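Local coordinates for N-alpha-acetyltransferase 35, NatC auxiliary subunit (Saccharomyces cerevisiae, PDB 6YGA), which serves as the auxiliary subunit of the NatC N-terminal acetyltransferase, which acetylates the N-terminal methionine of the L-A virus Gag protein, at residues K308-V313 / V337-L342; Q324-F329 / Q400-N405; N330-R335 / Q668-E673; C407-G412 / M447-L452. All blocks are in the same frame, centred on the assembly; numbering follows the deposited sequence.

Contact 1: residues K308-V313 / V337-L342; sequences KTILLV and VIARIL
The backbone oxygen of Ala-339 is the polar atom that Ile-310 meets across this contact. Ile-310 sets two carbons of its longer branch against it, with CG1 and CD1 each 3.5 Å from Ala-339 O. Neither carbon is a conventional donor, so the meeting is one of van der Waals fit. The same CG1 also lies 3.7 Å from Ala-339 CB, which places the branch over both the methyl group and the carbonyl of a single residue. A chi1 of -63° puts CG1 beside the backbone N of Ile-310 and turns CG2 to a different part of helix 337-347. There CG2 comes 4.3 Å from Leu-342 CG, a looser touch. One isoleucine from helix 298-311 therefore spans two positions, three residues apart, on the surface of its neighbour. With only a methyl group at Ala-339 the backbones can come close, CA of Ile-310 to CA of Ala-339 measuring 6.5 Å. Phe-329 and Phe-343 also pack on Ile-310, and Leu-342 continues onto His-236 and Leu-237 of helix 235-238. The charged groups look elsewhere: Lys-308 pairs with Asp-248, while Arg-340, whose CB points away from helix 298-311, pairs with Asp-176. The three touching residues are buried and meet mainly through hydrocarbon, with backbone carbonyl atoms of Ala-339 and Leu-342 beside the isoleucine, which implies that fit of shape, rather than directional bonding, governs the approach at this point.

Contact 2: residues Q324-F329 / Q400-N405; sequences QFAKFF and QNCSQN
Cys-402 overlaps Ala-326 with its whole side chain: CB and SG each lie 3.5 Å from Ala-326 O, and SG is also 3.7 Å from Ala-326 CB. The pair joins helix 319-328 to the C-terminal end of helix 386-402, within the all-helical, TPR-like part of the subunit. A chi1 of -67° holds SG anti to the carbonyl carbon of Cys-402 and lays it on the alanine methyl. Small groups on both sides allow CA of Ala-326 and CA of Cys-402 to approach to 6.0 Å.

Where the chain leaves helix 386-402, Phe-329 supplies the second touch. Its ring points its rim at Ser-403, whose CB lies close to the ring plane, 3.7 Å from Phe-329 CZ. Phe-329 CB in turn covers one face of the Phe-325 ring, toward the rim, and Phe-343 meets the Phe-329 ring with the two planes at about 40°. Two polar groups beside this ring are engaged outside the interface: the hydroxyl of Ser-403 bonds with Arg-340 O, and Cys-402 O accepts from Asn-330 ND2. Within the turn that follows the helix, Gln-404 NE2 reaches back 3.2 Å to Gln-400 O from above the carbonyl plane, while Ser-403 N approaches that oxygen from the other face.

Contact 3: residues N330-R335 / Q668-E673; sequences NKLEQR and QELSLE. With EDO (1,2-ethanediol), chain C.
With chi1 at -64° and chi2 extended, Leu-332 reaches out of the loop 330-335 onto helix 668-701, and CD1 becomes its touching atom. This methyl lies 3.3 Å from Leu-670 O and 3.6 Å from Leu-670 CD2. It also rests on the extended chain of Glu-673, 3.4 Å from CD of that glutamate, so the carboxylate end acts here as a side wall to a methyl group. Arg-335, bent at chi2 (-71°), meets Leu-670 from the opposing direction: Leu-670 CD1 sits at the guanidinium edge, in its plane, 3.5 Å from Arg-335 NH2. The orientation of that guanidinium is fixed elsewhere, since NE bonds to Phe-329 O and NH1 forms a salt bridge with Asp-306.

The loop also braces itself. Arg-335 N donates to Asn-330 OD1 over 2.8 Å, meeting the oxygen almost head-on to the side-chain carbonyl. Lys-331 curls away to bind Lys-327 O, and its NZ lies 3.0 Å from O1 of an ethanediol probably left from crystallisation. Trp-719 packs on both Lys-331 and Leu-332. The arrangement is that of an interhelical loop, here linking helices 319-328 and 337-347, laid at the surface of an all-helical TPR-like region against a helix distant in sequence.

Contact 4: residues C407-G412 / M447-L452; sequences CRYRQG and MIEFSL. With EDO (1,2-ethanediol), chain X; EDO (1,2-ethanediol), chain D.
In the antiparallel hairpin of helices 406-429 and 433-456, Arg-410 and Phe-450 form a cation-pi stack. The guanidinium lies flat over one face of the ring, planes 16° apart, with Arg-410 CZ 4.0 Å from the ring centroid. Arg-410 is extended from CG to NE, which brings NE to the backbone as well: NE donates to Phe-450 O over 3.0 Å, bent at 141°. Phe-450 thus holds the arginine by its ring and its carbonyl, while its own ring edge lies in plane with Arg-410 O, 3.3 Å from Phe-450 CD1. An ethanediol, probably from the crystallisation liquor, is weakly bonded by NH2 through its O1, at the guanidinium edge, and by NH1 through its O2.

A second bond ties the helices: Tyr-409 OH donates to Glu-449 OE2 at 2.9 Å, arriving from above the carboxylate plane (43° out of it). The ring and carboxylate stand steeply to each other, and OE2 lies at the ring's edge. Tyr-721 OH also bonds this oxygen, and Lys-331 is a long, weak ion-pair partner that would favour its negative charge. Elsewhere, Cys-407 and Gln-411 pack on Arg-140 of the N-alpha-acetyltransferase 30 chain. The stack and two hydrogen bonds join the arms of an antiparallel helical hairpin in the TPR-like region.

All four contacts lie in the TPR-like helical region and gather near the centre of the chain. Contacts 1, 2 and 3 interlock: their segments alternate along the sequence, and their centres are 10 to 13 Å apart. Helices 319-328 and 337-347, with the loop between them, supply one segment to each. Contact 4 follows contacts 1 and 2 in sequence, yet its residues fall between the two segments of contact 3. Its centre is about 12 Å from that of contact 2, to which Asn-401 ND2 and Tyr-409 O bond it, and about 21 Å from contact 1. Contacts 1, 2 and 4 join helices between residues 298 and 456, and contact 3 adds helix 668-701; contacts 2, 3 and 4 also touch N-alpha-acetyltransferase 30.

Contact 1: residues K308-V313 / V337-L342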
# COMPACT_ATOMS: atom_id res chain seq x y z
N LYS B 308 18.28 -7.22 10.25
CA LYS B 308 19.72 -6.97 10.37
C LYS B 308 20.12 -5.71 9.63
O LYS B 308 20.99 -4.95 10.09
CB LYS B 308 20.51 -8.17 9.86
CG LYS B 308 20.49 -9.38 10.79
CD LYS B 308 21.24 -10.56 10.19
CE LYS B 308 22.72 -10.26 10.05
NZ LYS B 308 23.48 -11.41 9.49
N THR B 309 19.50 -5.45 8.47
CA THR B 309 19.80 -4.24 7.72
C THR B 309 19.36 -3.00 8.50
O THR B 309 20.02 -1.95 8.44
CB THR B 309 19.13 -4.29 6.35
OG1 THR B 309 19.54 -5.48 5.67
CG2 THR B 309 19.53 -3.08 5.51
N ILE B 310 18.25 -3.10 9.24
CA ILE B 310 17.75 -1.97 10.01
C ILE B 310 18.76 -1.55 11.06
O ILE B 310 19.02 -0.35 11.26
CB ILE B 310 16.39 -2.32 10.65
CG1 ILE B 310 15.35 -2.60 9.56
CG2 ILE B 310 15.93 -1.22 11.60
CD1 ILE B 310 15.29 -1.54 8.49
N LEU B 311 19.36 -2.52 11.76
CA LEU B 311 20.29 -2.22 12.84
C LEU B 311 21.57 -1.55 12.35
O LEU B 311 22.31 -0.99 13.17
CB LEU B 311 20.63 -3.50 13.60
CG LEU B 311 19.42 -4.34 14.01
CD1 LEU B 311 19.86 -5.67 14.60
CD2 LEU B 311 18.53 -3.57 14.98
N LEU B 312 21.86 -1.61 11.04
CA LEU B 312 23.10 -1.03 10.54
C LEU B 312 23.11 0.49 10.67
O LEU B 312 24.19 1.09 10.76
CB LEU B 312 23.31 -1.42 9.07
CG LEU B 312 23.58 -2.89 8.75
CD1 LEU B 312 23.65 -3.11 7.24
CD2 LEU B 312 24.86 -3.36 9.42
N VAL B 313 21.94 1.12 10.67
CA VAL B 313 21.88 2.58 10.72
C VAL B 313 22.41 3.11 12.04
O VAL B 313 22.75 4.30 12.13
CB VAL B 313 20.44 3.07 10.46
CG1 VAL B 313 19.58 2.85 11.69
CG2 VAL B 313 20.45 4.53 10.03
N VAL B 337 7.71 -6.17 6.38
CA VAL B 337 6.92 -5.14 7.06
C VAL B 337 7.41 -4.92 8.49
O VAL B 337 7.42 -3.79 8.99
CB VAL B 337 5.42 -5.50 7.02
CG1 VAL B 337 5.15 -6.84 7.70
CG2 VAL B 337 4.57 -4.40 7.65
N ILE B 338 7.85 -5.99 9.17
CA ILE B 338 8.39 -5.84 10.52
C ILE B 338 9.61 -4.93 10.49
O ILE B 338 9.74 -4.01 11.32
CB ILE B 338 8.72 -7.21 11.12
CG1 ILE B 338 7.46 -8.06 11.30
CG2 ILE B 338 9.43 -7.05 12.46
CD1 ILE B 338 6.47 -7.50 12.30
N ALA B 339 10.52 -5.16 9.54
CA ALA B 339 11.69 -4.30 9.42
C ALA B 339 11.29 -2.87 9.05
O ALA B 339 11.94 -1.91 9.47
CB ALA B 339 12.67 -4.87 8.40
N ARG B 340 10.23 -2.72 8.26
CA ARG B 340 9.82 -1.38 7.84
C ARG B 340 9.17 -0.62 9.00
O ARG B 340 9.30 0.60 9.09
CB ARG B 340 8.87 -1.46 6.65
CG ARG B 340 9.56 -1.94 5.38
CD ARG B 340 8.74 -1.67 4.13
NE ARG B 340 7.57 -2.53 4.03
CZ ARG B 340 6.32 -2.11 4.23
NH1 ARG B 340 6.08 -0.85 4.53
NH2 ARG B 340 5.31 -2.97 4.11
N ILE B 341 8.45 -1.31 9.88
CA ILE B 341 7.97 -0.67 11.09
C ILE B 341 9.14 -0.39 12.03
O ILE B 341 9.18 0.64 12.72
CB ILE B 341 6.90 -1.53 11.78
CG1 ILE B 341 5.74 -1.80 10.82
CG2 ILE B 341 6.40 -0.85 13.05
CD1 ILE B 341 4.69 -2.74 11.40
N LEU B 342 10.10 -1.31 12.08
CA LEU B 342 11.17 -1.23 13.06
C LEU B 342 12.06 -0.01 12.83
O LEU B 342 12.47 0.65 13.78
CB LEU B 342 12.00 -2.51 13.04
CG LEU B 342 12.91 -2.75 14.23
CD1 LEU B 342 12.09 -2.83 15.50
CD2 LEU B 342 13.73 -4.01 14.03

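Contact 2: residues Q324-F329 / Q400-N405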
# COMPACT_ATOMS: atom_id res chain seq x y z
N GLN B 324 21.72 8.54 3.06
CA GLN B 324 21.91 7.53 2.03
C GLN B 324 21.38 6.17 2.48
O GLN B 324 20.96 5.36 1.64
CB GLN B 324 23.38 7.43 1.64
CG GLN B 324 23.92 8.68 0.96
CD GLN B 324 23.54 8.78 -0.51
OE1 GLN B 324 22.38 8.57 -0.88
NE2 GLN B 324 24.51 9.09 -1.35
N PHE B 325 21.40 5.89 3.79
CA PHE B 325 20.77 4.67 4.27
C PHE B 325 19.27 4.69 3.99
O PHE B 325 18.70 3.69 3.54
CB PHE B 325 21.04 4.48 5.77
CG PHE B 325 20.40 3.24 6.35
CD1 PHE B 325 19.10 3.27 6.85
CD2 PHE B 325 21.10 2.04 6.40
CE1 PHE B 325 18.52 2.14 7.38
CE2 PHE B 325 20.52 0.90 6.93
CZ PHE B 325 19.23 0.95 7.42
N ALA B 326 18.62 5.82 4.25
CA ALA B 326 17.19 5.93 3.96
C ALA B 326 16.92 5.86 2.46
O ALA B 326 15.85 5.40 2.06
CB ALA B 326 16.63 7.23 4.54
N LYS B 327 17.86 6.31 1.63
CA LYS B 327 17.61 6.33 0.20
C LYS B 327 17.72 4.94 -0.42
O LYS B 327 17.13 4.69 -1.47
CB LYS B 327 18.58 7.29 -0.50
CG LYS B 327 18.29 8.75 -0.26
CD LYS B 327 17.34 9.32 -1.30
CE LYS B 327 18.02 9.45 -2.66
NZ LYS B 327 17.16 10.10 -3.69
N PHE B 328 18.46 4.03 0.22
CA PHE B 328 18.79 2.76 -0.39
C PHE B 328 18.32 1.52 0.36
O PHE B 328 18.20 0.47 -0.27
CB PHE B 328 20.32 2.64 -0.58
CG PHE B 328 20.86 3.47 -1.71
CD1 PHE B 328 20.84 2.99 -3.01
CD2 PHE B 328 21.40 4.73 -1.47
CE1 PHE B 328 21.34 3.75 -4.06
CE2 PHE B 328 21.91 5.49 -2.52
CZ PHE B 328 21.88 5.00 -3.81
N PHE B 329 18.04 1.61 1.66
CA PHE B 329 17.76 0.39 2.42
C PHE B 329 16.46 -0.27 1.98
O PHE B 329 16.31 -1.49 2.10
CB PHE B 329 17.73 0.68 3.92
CG PHE B 329 16.35 0.96 4.47
CD1 PHE B 329 15.76 2.20 4.30
CD2 PHE B 329 15.65 -0.02 5.16
CE1 PHE B 329 14.50 2.46 4.80
CE2 PHE B 329 14.38 0.23 5.66
CZ PHE B 329 13.80 1.47 5.48
N GLN B 400 10.77 8.79 7.64
CA GLN B 400 9.74 7.79 7.90
C GLN B 400 9.06 7.35 6.61
O GLN B 400 8.70 6.17 6.46
CB GLN B 400 8.72 8.33 8.90
CG GLN B 400 7.64 7.34 9.29
CD GLN B 400 7.00 7.68 10.63
OE1 GLN B 400 7.63 8.28 11.50
NE2 GLN B 400 5.75 7.28 10.80
N ASN B 401 8.89 8.27 5.66
CA ASN B 401 8.27 7.92 4.38
C ASN B 401 9.10 6.91 3.60
O ASN B 401 8.55 6.17 2.77
CB ASN B 401 8.04 9.18 3.55
CG ASN B 401 7.30 8.89 2.26
OD1 ASN B 401 6.11 8.58 2.28
ND2 ASN B 401 8.00 9.02 1.14
N CYS B 402 10.41 6.83 3.86
CA CYS B 402 11.26 5.91 3.11
C CYS B 402 10.92 4.45 3.39
O CYS B 402 11.14 3.60 2.53
CB CYS B 402 12.74 6.16 3.43
SG CYS B 402 13.34 7.75 2.83
N SER B 403 10.40 4.14 4.58
CA SER B 403 10.09 2.76 4.91
C SER B 403 8.64 2.39 4.61
O SER B 403 8.16 1.36 5.09
CB SER B 403 10.40 2.48 6.38
OG SER B 403 9.41 3.03 7.21
N GLN B 404 7.93 3.20 3.82
CA GLN B 404 6.59 2.84 3.40
C GLN B 404 6.66 1.86 2.24
O GLN B 404 7.71 1.63 1.64
CB GLN B 404 5.80 4.09 3.01
CG GLN B 404 5.70 5.13 4.11
CD GLN B 404 5.12 4.56 5.39
OE1 GLN B 404 4.11 3.85 5.37
NE2 GLN B 404 5.77 4.84 6.51
N ASN B 405 5.51 1.25 1.91
CA ASN B 405 5.50 0.35 0.77
C ASN B 405 5.65 1.14 -0.53
O ASN B 405 5.63 2.38 -0.55
CB ASN B 405 4.22 -0.50 0.75
CG ASN B 405 2.96 0.32 0.54
OD1 ASN B 405 2.73 0.86 -0.54
ND2 ASN B 405 2.12 0.37 1.57

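Contact 3: residues N330-R335 / Q668-E673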
# COMPACT_ATOMS: atom_id res chain seq x y z
N ASN B 330 15.52 0.52 1.45
CA ASN B 330 14.20 0.03 1.07
C ASN B 330 13.90 0.33 -0.39
O ASN B 330 12.73 0.41 -0.78
CB ASN B 330 13.14 0.65 1.98
CG ASN B 330 11.81 -0.09 1.94
OD1 ASN B 330 11.77 -1.30 1.74
ND2 ASN B 330 10.72 0.65 2.10
N LYS B 331 14.93 0.49 -1.22
CA LYS B 331 14.77 1.02 -2.57
C LYS B 331 14.79 -0.05 -3.65
O LYS B 331 14.01 0.03 -4.60
CB LYS B 331 15.88 2.04 -2.85
CG LYS B 331 15.71 2.81 -4.15
CD LYS B 331 14.36 3.52 -4.22
CE LYS B 331 14.15 4.51 -3.07
NZ LYS B 331 15.13 5.63 -3.08
N LEU B 332 15.68 -1.03 -3.54
CA LEU B 332 15.80 -2.04 -4.59
C LEU B 332 14.63 -3.01 -4.56
O LEU B 332 14.12 -3.41 -5.62
CB LEU B 332 17.13 -2.77 -4.44
CG LEU B 332 18.32 -1.84 -4.65
CD1 LEU B 332 19.61 -2.57 -4.38
CD2 LEU B 332 18.32 -1.29 -6.07
N GLU B 333 14.18 -3.39 -3.37
CA GLU B 333 12.96 -4.18 -3.23
C GLU B 333 12.34 -3.88 -1.87
O GLU B 333 13.02 -3.43 -0.95
CB GLU B 333 13.23 -5.69 -3.38
CG GLU B 333 14.09 -6.29 -2.29
CD GLU B 333 14.34 -7.77 -2.50
OE1 GLU B 333 14.03 -8.28 -3.60
OE2 GLU B 333 14.84 -8.43 -1.57
N GLN B 334 11.04 -4.13 -1.78
CA GLN B 334 10.30 -3.78 -0.57
C GLN B 334 10.72 -4.68 0.59
O GLN B 334 10.66 -5.91 0.49
CB GLN B 334 8.80 -3.91 -0.83
CG GLN B 334 7.92 -3.49 0.35
CD GLN B 334 6.47 -3.32 -0.04
OE1 GLN B 334 6.15 -2.74 -1.08
NE2 GLN B 334 5.57 -3.84 0.79
N ARG B 335 11.13 -4.06 1.69
CA ARG B 335 11.58 -4.80 2.86
C ARG B 335 10.39 -5.41 3.60
O ARG B 335 9.24 -5.00 3.44
CB ARG B 335 12.37 -3.90 3.81
CG ARG B 335 13.70 -3.42 3.27
CD ARG B 335 14.72 -4.54 3.21
NE ARG B 335 16.03 -4.07 2.77
CZ ARG B 335 17.12 -4.84 2.69
NH1 ARG B 335 17.05 -6.12 3.02
NH2 ARG B 335 18.27 -4.32 2.28
N GLN B 668 26.66 0.08 1.09
CA GLN B 668 27.60 0.04 -0.02
C GLN B 668 27.16 -0.97 -1.08
O GLN B 668 27.12 -0.65 -2.27
CB GLN B 668 29.00 -0.29 0.49
CG GLN B 668 30.08 -0.26 -0.59
CD GLN B 668 31.43 -0.69 -0.08
OE1 GLN B 668 31.56 -1.18 1.04
NE2 GLN B 668 32.46 -0.51 -0.90
N GLU B 669 26.80 -2.18 -0.66
CA GLU B 669 26.38 -3.20 -1.62
C GLU B 669 25.10 -2.79 -2.34
O GLU B 669 24.99 -2.95 -3.56
CB GLU B 669 26.18 -4.54 -0.91
CG GLU B 669 27.38 -5.06 -0.12
CD GLU B 669 27.31 -4.72 1.35
OE1 GLU B 669 27.01 -3.56 1.69
OE2 GLU B 669 27.55 -5.62 2.19
N LEU B 670 24.12 -2.24 -1.61
CA LEU B 670 22.85 -1.87 -2.23
C LEU B 670 23.02 -0.72 -3.22
O LEU B 670 22.37 -0.70 -4.27
CB LEU B 670 21.82 -1.51 -1.15
CG LEU B 670 21.33 -2.65 -0.26
CD1 LEU B 670 20.67 -2.13 1.02
CD2 LEU B 670 20.37 -3.56 -1.01
N SER B 671 23.89 0.24 -2.91
CA SER B 671 24.10 1.35 -3.83
C SER B 671 24.82 0.89 -5.09
O SER B 671 24.53 1.36 -6.19
CB SER B 671 24.86 2.49 -3.15
OG SER B 671 26.16 2.08 -2.76
N LEU B 672 25.77 -0.04 -4.95
CA LEU B 672 26.41 -0.63 -6.12
C LEU B 672 25.39 -1.39 -6.96
O LEU B 672 25.37 -1.26 -8.19
CB LEU B 672 27.55 -1.56 -5.69
CG LEU B 672 28.80 -0.88 -5.14
CD1 LEU B 672 29.79 -1.91 -4.63
CD2 LEU B 672 29.44 0.00 -6.20
N GLU B 673 24.53 -2.17 -6.31
CA GLU B 673 23.51 -2.92 -7.03
C GLU B 673 22.57 -1.98 -7.78
O GLU B 673 22.14 -2.28 -8.89
CB GLU B 673 22.74 -3.80 -6.05
CG GLU B 673 21.61 -4.61 -6.66
CD GLU B 673 20.87 -5.45 -5.63
OE1 GLU B 673 21.40 -5.63 -4.51
OE2 GLU B 673 19.76 -5.93 -5.94
C1 EDO C . 18.73 6.56 -4.77
O1 EDO C . 17.34 6.35 -5.04
C2 EDO C . 19.26 7.65 -5.68
O2 EDO C . 20.63 7.94 -5.34

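Contact 4: residues C407-G412 / M447-L452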
# COMPACT_ATOMS: atom_id res chain seq x y z
N CYS B 407 3.88 1.82 -3.06
CA CYS B 407 2.84 2.75 -3.46
C CYS B 407 2.73 3.94 -2.51
O CYS B 407 2.67 5.09 -2.95
CB CYS B 407 1.50 2.03 -3.56
SG CYS B 407 1.40 0.84 -4.90
N ARG B 408 2.70 3.67 -1.20
CA ARG B 408 2.62 4.75 -0.22
C ARG B 408 3.85 5.64 -0.26
O ARG B 408 3.78 6.82 0.09
CB ARG B 408 2.43 4.19 1.19
CG ARG B 408 1.09 3.50 1.41
CD ARG B 408 -0.04 4.50 1.49
NE ARG B 408 -1.31 3.86 1.81
CZ ARG B 408 -2.40 4.52 2.20
NH1 ARG B 408 -2.37 5.84 2.34
NH2 ARG B 408 -3.52 3.86 2.47
N TYR B 409 5.00 5.08 -0.68
CA TYR B 409 6.21 5.88 -0.79
C TYR B 409 6.00 7.07 -1.71
O TYR B 409 6.33 8.21 -1.36
CB TYR B 409 7.36 5.00 -1.27
CG TYR B 409 8.66 5.72 -1.54
CD1 TYR B 409 9.39 6.31 -0.50
CD2 TYR B 409 9.18 5.80 -2.83
CE1 TYR B 409 10.58 6.96 -0.75
CE2 TYR B 409 10.37 6.45 -3.08
CZ TYR B 409 11.07 7.03 -2.05
OH TYR B 409 12.26 7.67 -2.32
N ARG B 410 5.42 6.83 -2.89
CA ARG B 410 5.16 7.94 -3.80
C ARG B 410 4.07 8.85 -3.27
O ARG B 410 4.13 10.07 -3.45
CB ARG B 410 4.79 7.41 -5.19
CG ARG B 410 4.50 8.51 -6.19
CD ARG B 410 4.28 7.96 -7.59
NE ARG B 410 4.25 9.03 -8.58
CZ ARG B 410 3.14 9.66 -8.97
NH1 ARG B 410 1.97 9.32 -8.45
NH2 ARG B 410 3.22 10.62 -9.88
N GLN B 411 3.06 8.28 -2.60
CA GLN B 411 1.97 9.09 -2.08
C GLN B 411 2.43 10.02 -0.96
O GLN B 411 1.85 11.09 -0.77
CB GLN B 411 0.83 8.19 -1.59
CG GLN B 411 0.19 7.39 -2.71
CD GLN B 411 -0.63 6.22 -2.22
OE1 GLN B 411 -1.19 6.25 -1.12
NE2 GLN B 411 -0.70 5.17 -3.03
N GLY B 412 3.48 9.64 -0.23
CA GLY B 412 3.98 10.49 0.82
C GLY B 412 4.53 11.81 0.31
O GLY B 412 4.54 12.81 1.04
N MSE B 447 10.56 16.52 -5.75
CA MSE B 447 9.74 16.68 -6.95
C MSE B 447 10.20 15.71 -8.03
O MSE B 447 9.38 15.09 -8.72
CB MSE B 447 9.82 18.12 -7.48
CG MSE B 447 9.20 19.17 -6.57
SE MSE B 447 9.58 21.00 -7.16
CE MSE B 447 8.41 21.09 -8.72
N ILE B 448 11.52 15.59 -8.18
CA ILE B 448 12.09 14.69 -9.18
C ILE B 448 11.82 13.24 -8.81
O ILE B 448 11.39 12.43 -9.64
CB ILE B 448 13.59 14.97 -9.35
CG1 ILE B 448 13.80 16.34 -10.00
CG2 ILE B 448 14.26 13.86 -10.14
CD1 ILE B 448 15.23 16.85 -9.92
N GLU B 449 12.08 12.88 -7.54
CA GLU B 449 11.85 11.52 -7.09
C GLU B 449 10.38 11.13 -7.20
O GLU B 449 10.06 10.01 -7.61
CB GLU B 449 12.35 11.36 -5.65
CG GLU B 449 12.08 9.99 -5.03
CD GLU B 449 13.06 8.93 -5.50
OE1 GLU B 449 14.03 9.28 -6.21
OE2 GLU B 449 12.86 7.75 -5.15
N PHE B 450 9.48 12.05 -6.85
CA PHE B 450 8.05 11.79 -6.96
C PHE B 450 7.65 11.53 -8.41
O PHE B 450 6.81 10.65 -8.68
CB PHE B 450 7.27 12.97 -6.38
CG PHE B 450 5.79 12.91 -6.65
CD1 PHE B 450 4.97 12.07 -5.93
CD2 PHE B 450 5.22 13.73 -7.62
CE1 PHE B 450 3.61 12.03 -6.17
CE2 PHE B 450 3.87 13.69 -7.86
CZ PHE B 450 3.06 12.84 -7.14
N SER B 451 8.23 12.27 -9.36
CA SER B 451 7.83 12.13 -10.75
C SER B 451 8.35 10.83 -11.35
O SER B 451 7.60 10.10 -12.01
CB SER B 451 8.32 13.32 -11.56
OG SER B 451 7.80 14.54 -11.06
N LEU B 452 9.64 10.54 -11.16
CA LEU B 452 10.21 9.32 -11.72
C LEU B 452 9.60 8.07 -11.09
O LEU B 452 9.50 7.03 -11.75
CB LEU B 452 11.73 9.32 -11.55
CG LEU B 452 12.52 10.41 -12.27
CD1 LEU B 452 14.00 10.33 -11.94
CD2 LEU B 452 12.31 10.34 -13.78
C1 EDO X . 0.34 8.70 2.53
O1 EDO X . -0.88 8.37 1.86
C2 EDO X . 1.43 7.71 2.11
O2 EDO X . 2.65 8.00 2.79
C1 EDO D . 0.02 12.92 -10.67
O1 EDO D . 0.90 12.28 -11.60
C2 EDO D . -0.13 12.06 -9.41
O2 EDO D . -0.77 10.82 -9.74